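Local coordinates for protein Serpin48 (Tenebrio molitor, PDB 3OZQ) that inhibits the serine protease SPE with high specificity in the innate immunity of the insect, as a member of the serpin family, at residues 176-188 against 198-210. Numbering follows the deposited sequence.
Sequences LVPFPPFHTRKSD and QVDTMYLDEQYFN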
# COMPACT_ATOMS: atom_id res chain seq x y z
N LEU A 176 -12.03 15.73 -5.20
CA LEU A 176 -13.09 16.21 -6.09
C LEU A 176 -13.68 17.50 -5.51
O LEU A 176 -14.02 18.43 -6.24
CB LEU A 176 -14.18 15.16 -6.24
CG LEU A 176 -15.40 15.53 -7.08
CD1 LEU A 176 -14.97 15.92 -8.49
CD2 LEU A 176 -16.38 14.37 -7.12
N VAL A 177 -13.80 17.53 -4.19
CA VAL A 177 -14.22 18.72 -3.47
C VAL A 177 -13.20 18.99 -2.39
O VAL A 177 -13.21 18.37 -1.33
CB VAL A 177 -15.59 18.52 -2.80
CG1 VAL A 177 -16.09 19.82 -2.19
CG2 VAL A 177 -16.60 17.96 -3.79
N PRO A 178 -12.27 19.92 -2.67
CA PRO A 178 -11.20 20.24 -1.74
C PRO A 178 -11.71 20.93 -0.46
O PRO A 178 -12.82 21.46 -0.45
CB PRO A 178 -10.32 21.20 -2.54
CG PRO A 178 -11.23 21.78 -3.59
CD PRO A 178 -12.17 20.67 -3.93
N PHE A 179 -10.91 20.87 0.60
CA PHE A 179 -11.20 21.61 1.83
C PHE A 179 -10.69 23.04 1.68
O PHE A 179 -9.59 23.26 1.16
CB PHE A 179 -10.49 20.96 3.03
CG PHE A 179 -10.89 19.53 3.27
CD1 PHE A 179 -11.84 19.22 4.22
CD2 PHE A 179 -10.31 18.50 2.52
CE1 PHE A 179 -12.22 17.91 4.43
CE2 PHE A 179 -10.68 17.19 2.73
CZ PHE A 179 -11.63 16.88 3.69
N PRO A 180 -11.50 24.02 2.14
CA PRO A 180 -11.11 25.43 2.22
C PRO A 180 -10.13 25.67 3.36
O PRO A 180 -10.49 25.51 4.52
CB PRO A 180 -12.44 26.15 2.50
CG PRO A 180 -13.30 25.11 3.17
CD PRO A 180 -12.90 23.79 2.56
N PRO A 181 -8.89 26.05 3.03
CA PRO A 181 -7.80 26.21 4.00
C PRO A 181 -8.02 27.33 5.01
O PRO A 181 -7.38 27.36 6.07
CB PRO A 181 -6.58 26.52 3.12
CG PRO A 181 -7.15 26.99 1.82
CD PRO A 181 -8.44 26.26 1.64
N PHE A 182 -8.90 28.26 4.69
CA PHE A 182 -9.20 29.35 5.62
C PHE A 182 -9.82 28.76 6.88
O PHE A 182 -9.58 29.24 7.99
CB PHE A 182 -10.15 30.37 4.98
CG PHE A 182 -10.67 29.96 3.62
CD1 PHE A 182 -9.83 29.39 2.67
CD2 PHE A 182 -12.00 30.16 3.30
CE1 PHE A 182 -10.31 29.02 1.43
CE2 PHE A 182 -12.49 29.79 2.05
CZ PHE A 182 -11.64 29.22 1.12
N HIS A 183 -10.60 27.70 6.70
CA HIS A 183 -11.34 27.10 7.81
C HIS A 183 -10.54 26.03 8.55
O HIS A 183 -11.02 25.41 9.49
CB HIS A 183 -12.68 26.57 7.32
CG HIS A 183 -13.59 27.65 6.80
ND1 HIS A 183 -14.53 27.42 5.82
CD2 HIS A 183 -13.68 28.96 7.12
CE1 HIS A 183 -15.17 28.55 5.57
NE2 HIS A 183 -14.67 29.49 6.34
N THR A 184 -9.30 25.83 8.13
CA THR A 184 -8.42 24.90 8.81
C THR A 184 -7.91 25.48 10.13
O THR A 184 -7.36 26.59 10.17
CB THR A 184 -7.24 24.50 7.91
OG1 THR A 184 -7.75 23.76 6.80
CG2 THR A 184 -6.25 23.69 8.68
N ARG A 185 -8.08 24.73 11.21
CA ARG A 185 -7.70 25.20 12.54
C ARG A 185 -7.27 24.06 13.45
O ARG A 185 -7.55 22.89 13.17
CB ARG A 185 -8.87 25.96 13.18
CG ARG A 185 -10.17 25.18 13.17
CD ARG A 185 -11.29 25.91 13.92
NE ARG A 185 -11.95 24.99 14.85
CZ ARG A 185 -13.11 24.39 14.62
NH1 ARG A 185 -13.78 24.63 13.50
NH2 ARG A 185 -13.61 23.55 15.52
N LYS A 186 -6.59 24.41 14.54
CA LYS A 186 -6.20 23.47 15.58
C LYS A 186 -7.45 23.01 16.32
O LYS A 186 -8.22 23.84 16.78
CB LYS A 186 -5.27 24.16 16.58
CG LYS A 186 -3.94 24.59 16.04
CD LYS A 186 -3.08 23.37 15.74
CE LYS A 186 -1.61 23.73 15.58
NZ LYS A 186 -0.83 22.52 15.19
N SER A 187 -7.63 21.70 16.46
CA SER A 187 -8.79 21.18 17.20
C SER A 187 -8.47 19.89 17.96
O SER A 187 -7.47 19.23 17.67
CB SER A 187 -9.97 20.91 16.26
OG SER A 187 -10.26 22.04 15.46
N ASP A 188 -9.32 19.54 18.92
CA ASP A 188 -9.12 18.34 19.72
C ASP A 188 -8.98 17.10 18.84
O ASP A 188 -9.74 16.92 17.89
CB ASP A 188 -10.29 18.11 20.68
CG ASP A 188 -10.43 19.21 21.72
OD1 ASP A 188 -9.39 19.79 22.13
OD2 ASP A 188 -11.57 19.49 22.14
N GLN A 198 -4.19 19.10 20.35
CA GLN A 198 -4.64 20.08 19.37
C GLN A 198 -3.84 19.91 18.08
O GLN A 198 -2.62 20.07 18.07
CB GLN A 198 -4.46 21.49 19.92
CG GLN A 198 -5.26 21.75 21.17
CD GLN A 198 -6.63 22.31 20.88
OE1 GLN A 198 -7.58 21.56 20.66
NE2 GLN A 198 -6.74 23.64 20.88
N VAL A 199 -4.53 19.58 17.00
CA VAL A 199 -3.84 19.40 15.73
C VAL A 199 -4.61 20.09 14.62
O VAL A 199 -5.78 20.38 14.77
CB VAL A 199 -3.66 17.90 15.38
CG1 VAL A 199 -2.94 17.18 16.51
CG2 VAL A 199 -5.01 17.26 15.11
N ASP A 200 -3.93 20.35 13.51
CA ASP A 200 -4.54 21.01 12.37
C ASP A 200 -5.66 20.15 11.80
O ASP A 200 -5.46 18.97 11.49
CB ASP A 200 -3.47 21.27 11.31
CG ASP A 200 -2.34 22.13 11.84
OD1 ASP A 200 -2.65 23.19 12.44
OD2 ASP A 200 -1.15 21.76 11.69
N THR A 201 -6.85 20.74 11.68
CA THR A 201 -8.02 20.01 11.24
C THR A 201 -8.74 20.81 10.14
O THR A 201 -8.86 22.03 10.23
CB THR A 201 -8.96 19.72 12.44
OG1 THR A 201 -8.27 18.89 13.38
CG2 THR A 201 -10.23 19.03 11.99
N MET A 202 -9.17 20.11 9.10
CA MET A 202 -9.81 20.71 7.94
C MET A 202 -11.31 20.48 7.99
O MET A 202 -11.75 19.46 8.52
CB MET A 202 -9.25 20.10 6.65
CG MET A 202 -7.75 19.88 6.62
SD MET A 202 -7.23 19.17 5.03
CE MET A 202 -8.04 17.58 5.11
N TYR A 203 -12.08 21.39 7.42
CA TYR A 203 -13.54 21.34 7.54
C TYR A 203 -14.26 21.51 6.21
O TYR A 203 -13.98 22.43 5.46
CB TYR A 203 -14.03 22.38 8.57
CG TYR A 203 -13.58 22.08 9.98
CD1 TYR A 203 -14.41 21.38 10.85
CD2 TYR A 203 -12.33 22.46 10.43
CE1 TYR A 203 -14.01 21.08 12.13
CE2 TYR A 203 -11.91 22.16 11.71
CZ TYR A 203 -12.76 21.47 12.56
OH TYR A 203 -12.33 21.15 13.82
N LEU A 204 -15.19 20.61 5.94
CA LEU A 204 -16.03 20.69 4.74
C LEU A 204 -17.47 20.40 5.11
O LEU A 204 -17.78 19.33 5.62
CB LEU A 204 -15.56 19.69 3.69
CG LEU A 204 -15.29 20.17 2.27
CD1 LEU A 204 -14.97 18.97 1.35
CD2 LEU A 204 -16.45 20.97 1.73
N ASP A 205 -18.36 21.36 4.84
CA ASP A 205 -19.76 21.26 5.25
C ASP A 205 -20.75 21.04 4.12
O ASP A 205 -20.49 21.36 2.96
CB ASP A 205 -20.18 22.53 6.00
CG ASP A 205 -19.34 22.79 7.23
OD1 ASP A 205 -18.91 21.81 7.88
OD2 ASP A 205 -19.12 23.98 7.54
N GLU A 206 -21.90 20.49 4.48
CA GLU A 206 -23.03 20.35 3.57
C GLU A 206 -22.66 19.76 2.21
O GLU A 206 -23.13 20.23 1.17
CB GLU A 206 -23.72 21.71 3.37
CG GLU A 206 -24.27 22.32 4.65
CD GLU A 206 -24.23 23.86 4.65
OE1 GLU A 206 -23.71 24.44 5.63
OE2 GLU A 206 -24.72 24.48 3.67
N GLN A 207 -21.82 18.72 2.21
CA GLN A 207 -21.48 18.01 0.99
C GLN A 207 -22.19 16.67 0.97
O GLN A 207 -22.46 16.10 2.03
CB GLN A 207 -19.97 17.79 0.89
CG GLN A 207 -19.13 19.06 0.96
CD GLN A 207 -19.22 19.89 -0.31
OE1 GLN A 207 -18.90 21.08 -0.30
NE2 GLN A 207 -19.66 19.27 -1.40
N TYR A 208 -22.48 16.16 -0.22
CA TYR A 208 -23.04 14.82 -0.36
C TYR A 208 -21.93 13.82 -0.67
O TYR A 208 -21.37 13.81 -1.77
CB TYR A 208 -24.14 14.77 -1.43
CG TYR A 208 -25.50 15.19 -0.91
CD1 TYR A 208 -26.33 14.27 -0.26
CD2 TYR A 208 -25.95 16.49 -1.05
CE1 TYR A 208 -27.58 14.64 0.22
CE2 TYR A 208 -27.20 16.88 -0.57
CZ TYR A 208 -28.01 15.95 0.07
OH TYR A 208 -29.26 16.32 0.55
N PHE A 209 -21.63 12.98 0.30
CA PHE A 209 -20.57 11.98 0.16
C PHE A 209 -21.14 10.62 0.51
O PHE A 209 -22.06 10.51 1.31
CB PHE A 209 -19.41 12.29 1.12
CG PHE A 209 -18.62 13.50 0.74
CD1 PHE A 209 -18.17 14.38 1.72
CD2 PHE A 209 -18.31 13.76 -0.58
CE1 PHE A 209 -17.43 15.51 1.38
CE2 PHE A 209 -17.57 14.88 -0.93
CZ PHE A 209 -17.13 15.75 0.05
N ASN A 210 -20.57 9.58 -0.09
CA ASN A 210 -20.93 8.22 0.28
C ASN A 210 -20.70 7.98 1.76
O ASN A 210 -19.63 8.27 2.29
CB ASN A 210 -20.17 7.21 -0.59
CG ASN A 210 -20.78 7.08 -1.96
OD1 ASN A 210 -21.99 6.88 -2.10
ND2 ASN A 210 -19.96 7.22 -2.99
O HOH W 1 -15.39 25.04 6.23
O HOH W 2 -0.95 19.88 13.78
O HOH W 3 -9.18 16.81 14.99
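An antiparallel beta hairpin of the serpin fold pairs R185-D188 with Q198-T201, and the loop before it packs against the continuation of the second strand. R185 and T201 exchange two backbone hydrogen bonds, with R185 N 3.0 Å from T201 O, and S187 and V199 form the next such pair. R185, S187 and Y203 gather on one face. The guanidinium of R185 lies flat on the Y203 ring, centres 4.2 Å apart and planes at 11°, a stack suited to a long cationic chain at the surface. At the ring edge, the small S187 brings OG within 2.8 Å of Y203 OH, a hydrogen bond tying the tyrosine to the neighbouring strand. On the other face, K186 bends at chi2 (-70°) to run beside D200; K186 NZ lies 3.4 Å from D200 OD1, a long salt bridge whose hydrogen bond is weak. Farther along, F179, M202 and L204 are buried together, with V177 at the margin. Flexible M202 lays CE over one face of the F179 ring, 3.7 Å from its centroid (CH-pi), and SD approaches obliquely, a Met-aromatic contact; L204 CD1 lies over the opposite face. Strand 260-278 flanks strand 196-205, with backbone hydrogen bonds from D200 to K270, M202 to L268 and L204 to V266, while T184 OG1 hydrogen-bonds E323 OE1.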